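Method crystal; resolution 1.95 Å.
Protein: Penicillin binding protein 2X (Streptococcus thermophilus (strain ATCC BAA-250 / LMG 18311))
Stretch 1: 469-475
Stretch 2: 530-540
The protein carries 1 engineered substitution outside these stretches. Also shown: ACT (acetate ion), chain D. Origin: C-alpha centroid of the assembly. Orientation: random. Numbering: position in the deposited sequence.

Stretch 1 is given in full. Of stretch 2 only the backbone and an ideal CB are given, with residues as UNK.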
ATOM      1  N   THR A 469     -10.001  22.627  12.898  1.00 30.09           N
ATOM      2  CA  THR A 469      -9.473  22.548  11.543  1.00 29.80           C
ATOM      3  C   THR A 469     -10.532  21.938  10.610  1.00 29.45           C
ATOM      4  O   THR A 469     -10.799  22.492   9.539  1.00 29.82           O
ATOM      5  CB  THR A 469      -8.158  21.735  11.478  1.00 28.96           C
ATOM      6  OG1 THR A 469      -7.159  22.385  12.268  1.00 29.84           O
ATOM      7  CG2 THR A 469      -7.649  21.633  10.053  1.00 28.85           C
ATOM      8  N   ARG A 470     -11.174  20.848  11.050  1.00 28.12           N
ATOM      9  CA  ARG A 470     -12.214  20.194  10.238  1.00 27.73           C
ATOM     10  C   ARG A 470     -13.400  21.118   9.988  1.00 28.81           C
ATOM     11  O   ARG A 470     -13.944  21.144   8.888  1.00 28.32           O
ATOM     12  CB  ARG A 470     -12.696  18.885  10.861  1.00 26.81           C
ATOM     13  CG  ARG A 470     -11.669  17.744  10.821  1.00 25.90           C
ATOM     14  CD  ARG A 470     -12.306  16.386  11.109  1.00 24.67           C
ATOM     15  NE  ARG A 470     -13.124  16.390  12.327  1.00 26.32           N
ATOM     16  CZ  ARG A 470     -12.661  16.287  13.576  1.00 28.33           C
ATOM     17  NH1 ARG A 470     -11.354  16.180  13.840  1.00 28.21           N
ATOM     18  NH2 ARG A 470     -13.515  16.316  14.590  1.00 29.56           N
ATOM     19  N   ASN A 471     -13.788  21.883  11.001  1.00 30.87           N
ATOM     20  CA  ASN A 471     -14.887  22.829  10.839  1.00 33.06           C
ATOM     21  C   ASN A 471     -14.509  23.952   9.849  1.00 32.57           C
ATOM     22  O   ASN A 471     -15.307  24.291   8.980  1.00 32.49           O
ATOM     23  CB  ASN A 471     -15.347  23.395  12.172  1.00 35.91           C
ATOM     24  CG  ASN A 471     -16.512  24.355  12.005  1.00 40.34           C
ATOM     25  OD1 ASN A 471     -17.536  24.000  11.420  1.00 44.07           O
ATOM     26  ND2 ASN A 471     -16.351  25.578  12.488  1.00 41.89           N
ATOM     27  N   TYR A 472     -13.301  24.506   9.949  1.00 32.11           N
ATOM     28  CA  TYR A 472     -12.875  25.537   8.982  1.00 33.57           C
ATOM     29  C   TYR A 472     -12.870  24.971   7.561  1.00 31.88           C
ATOM     30  O   TYR A 472     -13.196  25.672   6.606  1.00 33.00           O
ATOM     31  CB  TYR A 472     -11.497  26.135   9.323  1.00 34.10           C
ATOM     32  CG  TYR A 472     -11.485  26.976  10.583  1.00 35.82           C
ATOM     33  CD1 TYR A 472     -12.285  28.104  10.690  1.00 37.92           C
ATOM     34  CD2 TYR A 472     -10.640  26.677  11.646  1.00 35.71           C
ATOM     35  CE1 TYR A 472     -12.279  28.893  11.837  1.00 39.01           C
ATOM     36  CE2 TYR A 472     -10.632  27.452  12.791  1.00 37.12           C
ATOM     37  CZ  TYR A 472     -11.451  28.559  12.876  1.00 38.89           C
ATOM     38  OH  TYR A 472     -11.439  29.333  14.006  1.00 41.55           O
ATOM     39  N   MET A 473     -12.530  23.693   7.437  1.00 29.95           N
ATOM     40  CA  MET A 473     -12.514  23.008   6.128  1.00 29.67           C
ATOM     41  C   MET A 473     -13.901  22.826   5.484  1.00 29.78           C
ATOM     42  O   MET A 473     -13.989  22.573   4.279  1.00 30.80           O
ATOM     43  CB  MET A 473     -11.789  21.659   6.239  1.00 27.98           C
ATOM     44  CG  MET A 473     -10.282  21.784   6.366  1.00 27.77           C
ATOM     45  SD  MET A 473      -9.460  20.232   6.807  1.00 26.53           S
ATOM     46  CE  MET A 473      -9.569  19.327   5.269  1.00 25.48           C
ATOM     47  N   ILE A 474     -14.979  22.934   6.259  1.00 29.97           N
ATOM     48  CA  ILE A 474     -16.329  22.866   5.680  1.00 30.58           C
ATOM     49  C   ILE A 474     -16.528  24.069   4.744  1.00 32.46           C
ATOM     50  O   ILE A 474     -17.082  23.940   3.634  1.00 31.96           O
ATOM     51  CB  ILE A 474     -17.435  22.866   6.765  1.00 31.84           C
ATOM     52  CG1 ILE A 474     -17.408  21.560   7.579  1.00 31.68           C
ATOM     53  CG2 ILE A 474     -18.818  23.079   6.146  1.00 33.33           C
ATOM     54  CD1 ILE A 474     -18.336  21.559   8.775  1.00 33.01           C
ATOM     55  N   SER A 475     -16.062  25.232   5.192  1.00 33.45           N
ATOM     56  CA  SER A 475     -16.215  26.474   4.421  1.00 35.23           C
ATOM     57  C   SER A 475     -15.495  26.470   3.089  1.00 34.67           C
ATOM     58  O   SER A 475     -15.899  27.178   2.172  1.00 35.26           O
ATOM     59  CB  SER A 475     -15.814  27.702   5.249  1.00 36.47           C
ATOM     60  OG  SER A 475     -16.662  27.820   6.371  1.00 37.40           O
ATOM     61  N   UNK A 530      -7.252  16.951  -3.803  1.00 24.28           N
ATOM     62  CA  UNK A 530      -8.262  17.251  -2.808  1.00 24.20           C
ATOM     63  C   UNK A 530      -8.259  16.189  -1.715  1.00 23.06           C
ATOM     64  O   UNK A 530      -7.992  14.996  -1.984  1.00 20.93           O
ATOM     65  CB  UNK A 530      -9.643  17.351  -3.458  1.00 24.20           C
ATOM     66  N   UNK A 531      -8.498  16.630  -0.483  1.00 21.69           N
ATOM     67  CA  UNK A 531      -8.713  15.716   0.626  1.00 21.26           C
ATOM     68  C   UNK A 531     -10.124  15.994   1.107  1.00 21.83           C
ATOM     69  O   UNK A 531     -10.547  17.164   1.122  1.00 23.04           O
ATOM     70  CB  UNK A 531      -7.677  15.891   1.738  1.00 21.26           C
ATOM     71  N   UNK A 532     -10.859  14.932   1.436  1.00 21.28           N
ATOM     72  CA  UNK A 532     -12.231  15.032   1.911  1.00 21.56           C
ATOM     73  C   UNK A 532     -12.439  14.050   3.065  1.00 22.67           C
ATOM     74  O   UNK A 532     -11.894  12.933   3.051  1.00 21.15           O
ATOM     75  CB  UNK A 532     -13.221  14.759   0.777  1.00 21.56           C
ATOM     76  N   UNK A 533     -13.193  14.496   4.067  1.00 23.70           N
ATOM     77  CA  UNK A 533     -13.502  13.720   5.251  1.00 24.89           C
ATOM     78  C   UNK A 533     -14.988  13.850   5.540  1.00 25.29           C
ATOM     79  O   UNK A 533     -15.538  14.944   5.550  1.00 25.91           O
ATOM     80  CB  UNK A 533     -12.664  14.176   6.447  1.00 24.89           C
ATOM     81  N   UNK A 534     -15.638  12.721   5.766  1.00 24.67           N
ATOM     82  CA  UNK A 534     -17.059  12.713   5.981  1.00 25.42           C
ATOM     83  C   UNK A 534     -17.412  11.659   7.024  1.00 25.91           C
ATOM     84  O   UNK A 534     -16.734  10.617   7.092  1.00 24.24           O
ATOM     85  CB  UNK A 534     -17.802  12.459   4.668  1.00 25.42           C
ATOM     86  N   UNK A 535     -18.348  11.949   7.931  1.00 27.13           N
ATOM     87  CA  UNK A 535     -18.980  13.259   8.112  1.00 28.89           C
ATOM     88  C   UNK A 535     -17.941  14.170   8.757  1.00 30.29           C
ATOM     89  O   UNK A 535     -16.958  13.684   9.303  1.00 31.16           O
ATOM     90  CB  UNK A 535     -20.249  13.167   8.962  1.00 28.89           C
ATOM     91  N   UNK A 536     -18.146  15.474   8.699  1.00 31.52           N
ATOM     92  CA  UNK A 536     -17.135  16.412   9.159  1.00 32.03           C
ATOM     93  C   UNK A 536     -16.792  16.367  10.648  1.00 33.74           C
ATOM     94  O   UNK A 536     -15.624  16.344  11.022  1.00 32.69           O
ATOM     95  CB  UNK A 536     -17.596  17.829   8.811  1.00 32.03           C
ATOM     96  N   UNK A 537     -17.813  16.335  11.484  1.00 34.99           N
ATOM     97  CA  UNK A 537     -17.617  16.415  12.907  1.00 38.18           C
ATOM     98  C   UNK A 537     -17.047  15.143  13.558  1.00 34.74           C
ATOM     99  O   UNK A 537     -16.301  15.238  14.510  1.00 33.43           O
ATOM    100  CB  UNK A 537     -18.955  16.764  13.562  1.00 38.18           C
ATOM    101  N   UNK A 538     -17.398  13.984  13.024  1.00 32.95           N
ATOM    102  CA  UNK A 538     -16.940  12.677  13.535  1.00 33.66           C
ATOM    103  C   UNK A 538     -16.613  11.812  12.286  1.00 30.86           C
ATOM    104  O   UNK A 538     -17.399  10.960  11.887  1.00 29.91           O
ATOM    105  CB  UNK A 538     -17.995  12.015  14.423  1.00 33.66           C
ATOM    106  N   UNK A 539     -15.451  12.057  11.656  1.00 27.98           N
ATOM    107  CA  UNK A 539     -15.173  11.388  10.379  1.00 26.40           C
ATOM    108  C   UNK A 539     -15.152   9.840  10.394  1.00 25.04           C
ATOM    109  O   UNK A 539     -14.721   9.222  11.358  1.00 24.17           O
ATOM    110  CB  UNK A 539     -13.818  11.882   9.869  1.00 26.40           C
ATOM    111  N   UNK A 540     -15.669   9.263   9.320  1.00 23.70           N
ATOM    112  CA  UNK A 540     -15.678   7.827   9.122  1.00 24.22           C
ATOM    113  C   UNK A 540     -14.690   7.465   8.028  1.00 22.42           C
ATOM    114  O   UNK A 540     -13.976   6.467   8.156  1.00 22.24           O
ATOM    115  CB  UNK A 540     -17.083   7.330   8.774  1.00 24.22           C
TER
HETATM  116  C   ACT D 803     -19.799  29.534   4.946  1.00 47.63           C
HETATM  117  O   ACT D 803     -18.834  29.173   5.648  1.00 43.34           O
HETATM  118  OXT ACT D 803     -20.587  28.706   4.436  1.00 46.53           O
HETATM  119  CH3 ACT D 803     -20.023  31.005   4.723  1.00 47.25           C

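Position 530 lies in the extended backbone of a strand, phi/psi -153/144, and its CB has nothing of the helix 469-475 within 5.5 Å. The helix therefore sets no demand, though extended angles favour beta-branched residues. It is Val 530.

At 531 the strand continues and CA-to-CB points sideways to the helix. The nearest helical atom to the ideal CB of 531 is Met 473 CE, 5.3 Å away, a gap that an apolar side chain of modest length could narrow: valine, isoleucine or leucine would all serve. The residue is Val 531, chi1 in the p well, and its CG1 makes an apolar contact at 4.0 Å with Met 473 CE.

Position 532 turns its CB away from the helix, so stretch 1 leaves the choice open. It is Ala 532.

At 533 CA-to-CB points toward the helix, and the ideal CB of 533 lies 5.2 Å from Arg 470 CD. What faces this position is the aliphatic part of an arginine, which suits an apolar side chain better than a second positive charge. Leucine or methionine would be reasonable. Met 533, with rotamers m, t and t, is extended and brings its SD to 4.3 Å from Arg 470 CD, a loose packing contact.

Position 534 ends the strand with its CB out of reach of the helix; extended angles again allow a beta-branched residue, and it is Val 534. At 535 the CA of 534 and the CA of 535 are only 2.9 Å apart, the mark of a cis peptide bond, which strongly suggests proline. It is Pro 535, and its phi of -73° is within the range a proline ring allows.

At position 536 the backbones come nearest, the CA of 536 lying 6.3 Å from the CA of Arg 470. The backbone does much of the work: Arg 470 NE donates a hydrogen bond to the carbonyl O of 536 at 2.8 Å, which any residue could accept. The CB points sideways, however, and the ideal CB of 536 is only 3.8 Å from Ile 474 CD1 and 4.9 Å from Arg 470 O, so a small side chain such as alanine, serine or cysteine fits readily. Ser 536 has chi1 t, and its OG lies 3.3 Å from Ile 474 CD1; OG is hydrogen-bonded elsewhere in the structure.

At 537 the CB points away, leaving room for a long polar group, while the carbonyl O of 537 accepts a second hydrogen bond from Arg 470 NH2 at 3.0 Å. The side chain of Glu 537 comes no closer than CG, 5.4 Å from Arg 470 NH2, so its carbonyl makes the contact. Position 538 also points away, and polar residues suit it; it is Asp 538, whose OD1 is hydrogen-bonded elsewhere in the structure.

At 539 CA-to-CB points toward the helix, the ideal CB of 539 is 4.9 Å from Arg 470 CD, and phi of -60° permits proline. A compact apolar group suits. Pro 539 places CG 3.5 Å from Arg 470 CD and its CD over one face of the guanidinium, while both carbonyl acceptors lie at the edge.

Position 540 is out of reach; it is Glu 540.

Stretch 2 (530-540) VVAMVPSEDPE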
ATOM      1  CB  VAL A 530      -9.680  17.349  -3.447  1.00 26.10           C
ATOM      2  CG1 VAL A 530     -10.168  16.011  -3.992  1.00 25.68           C
ATOM      3  CG2 VAL A 530     -10.688  17.887  -2.455  1.00 27.98           C
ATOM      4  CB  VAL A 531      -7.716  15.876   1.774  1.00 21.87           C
ATOM      5  CG1 VAL A 531      -7.737  17.288   2.371  1.00 23.66           C
ATOM      6  CG2 VAL A 531      -7.986  14.820   2.836  1.00 21.46           C
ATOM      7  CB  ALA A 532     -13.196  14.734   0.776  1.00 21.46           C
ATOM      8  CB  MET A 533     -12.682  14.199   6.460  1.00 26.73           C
ATOM      9  CG  MET A 533     -11.179  14.164   6.223  1.00 26.99           C
ATOM     10  SD  MET A 533     -10.271  14.814   7.614  1.00 31.27           S
ATOM     11  CE  MET A 533      -8.595  14.946   7.003  1.00 28.65           C
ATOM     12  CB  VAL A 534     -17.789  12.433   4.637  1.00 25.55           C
ATOM     13  CG1 VAL A 534     -17.517  11.022   4.145  1.00 25.25           C
ATOM     14  CG2 VAL A 534     -19.284  12.669   4.750  1.00 26.67           C
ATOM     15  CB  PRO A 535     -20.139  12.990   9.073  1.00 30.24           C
ATOM     16  CG  PRO A 535     -20.194  11.525   9.277  1.00 29.57           C
ATOM     17  CD  PRO A 535     -18.911  10.921   8.814  1.00 27.89           C
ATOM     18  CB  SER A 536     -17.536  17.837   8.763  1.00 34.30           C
ATOM     19  OG  SER A 536     -16.589  18.765   9.257  1.00 37.03           O
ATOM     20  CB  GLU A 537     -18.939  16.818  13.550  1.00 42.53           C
ATOM     21  CG  GLU A 537     -18.790  17.511  14.874  1.00 48.61           C
ATOM     22  CD  GLU A 537     -20.040  18.292  15.222  1.00 54.02           C
ATOM     23  OE1 GLU A 537     -21.077  17.659  15.515  1.00 58.97           O
ATOM     24  OE2 GLU A 537     -19.975  19.541  15.198  1.00 57.12           O
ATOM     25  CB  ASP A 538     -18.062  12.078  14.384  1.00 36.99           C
ATOM     26  CG  ASP A 538     -17.724  10.707  14.972  1.00 40.42           C
ATOM     27  OD1 ASP A 538     -16.533  10.270  14.929  1.00 40.13           O
ATOM     28  OD2 ASP A 538     -18.685  10.071  15.492  1.00 43.17           O
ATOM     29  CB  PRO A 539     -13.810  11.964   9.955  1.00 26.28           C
ATOM     30  CG  PRO A 539     -13.636  13.215  10.737  1.00 27.38           C
ATOM     31  CD  PRO A 539     -14.415  13.041  12.016  1.00 28.42           C
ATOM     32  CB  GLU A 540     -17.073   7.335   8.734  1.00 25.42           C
ATOM     33  CG  GLU A 540     -18.157   7.581   9.778  1.00 27.88           C
ATOM     34  CD  GLU A 540     -18.027   6.688  10.999  1.00 30.11           C
ATOM     35  OE1 GLU A 540     -17.366   5.628  10.914  1.00 31.21           O
ATOM     36  OE2 GLU A 540     -18.615   7.031  12.043  1.00 34.38           O
TER
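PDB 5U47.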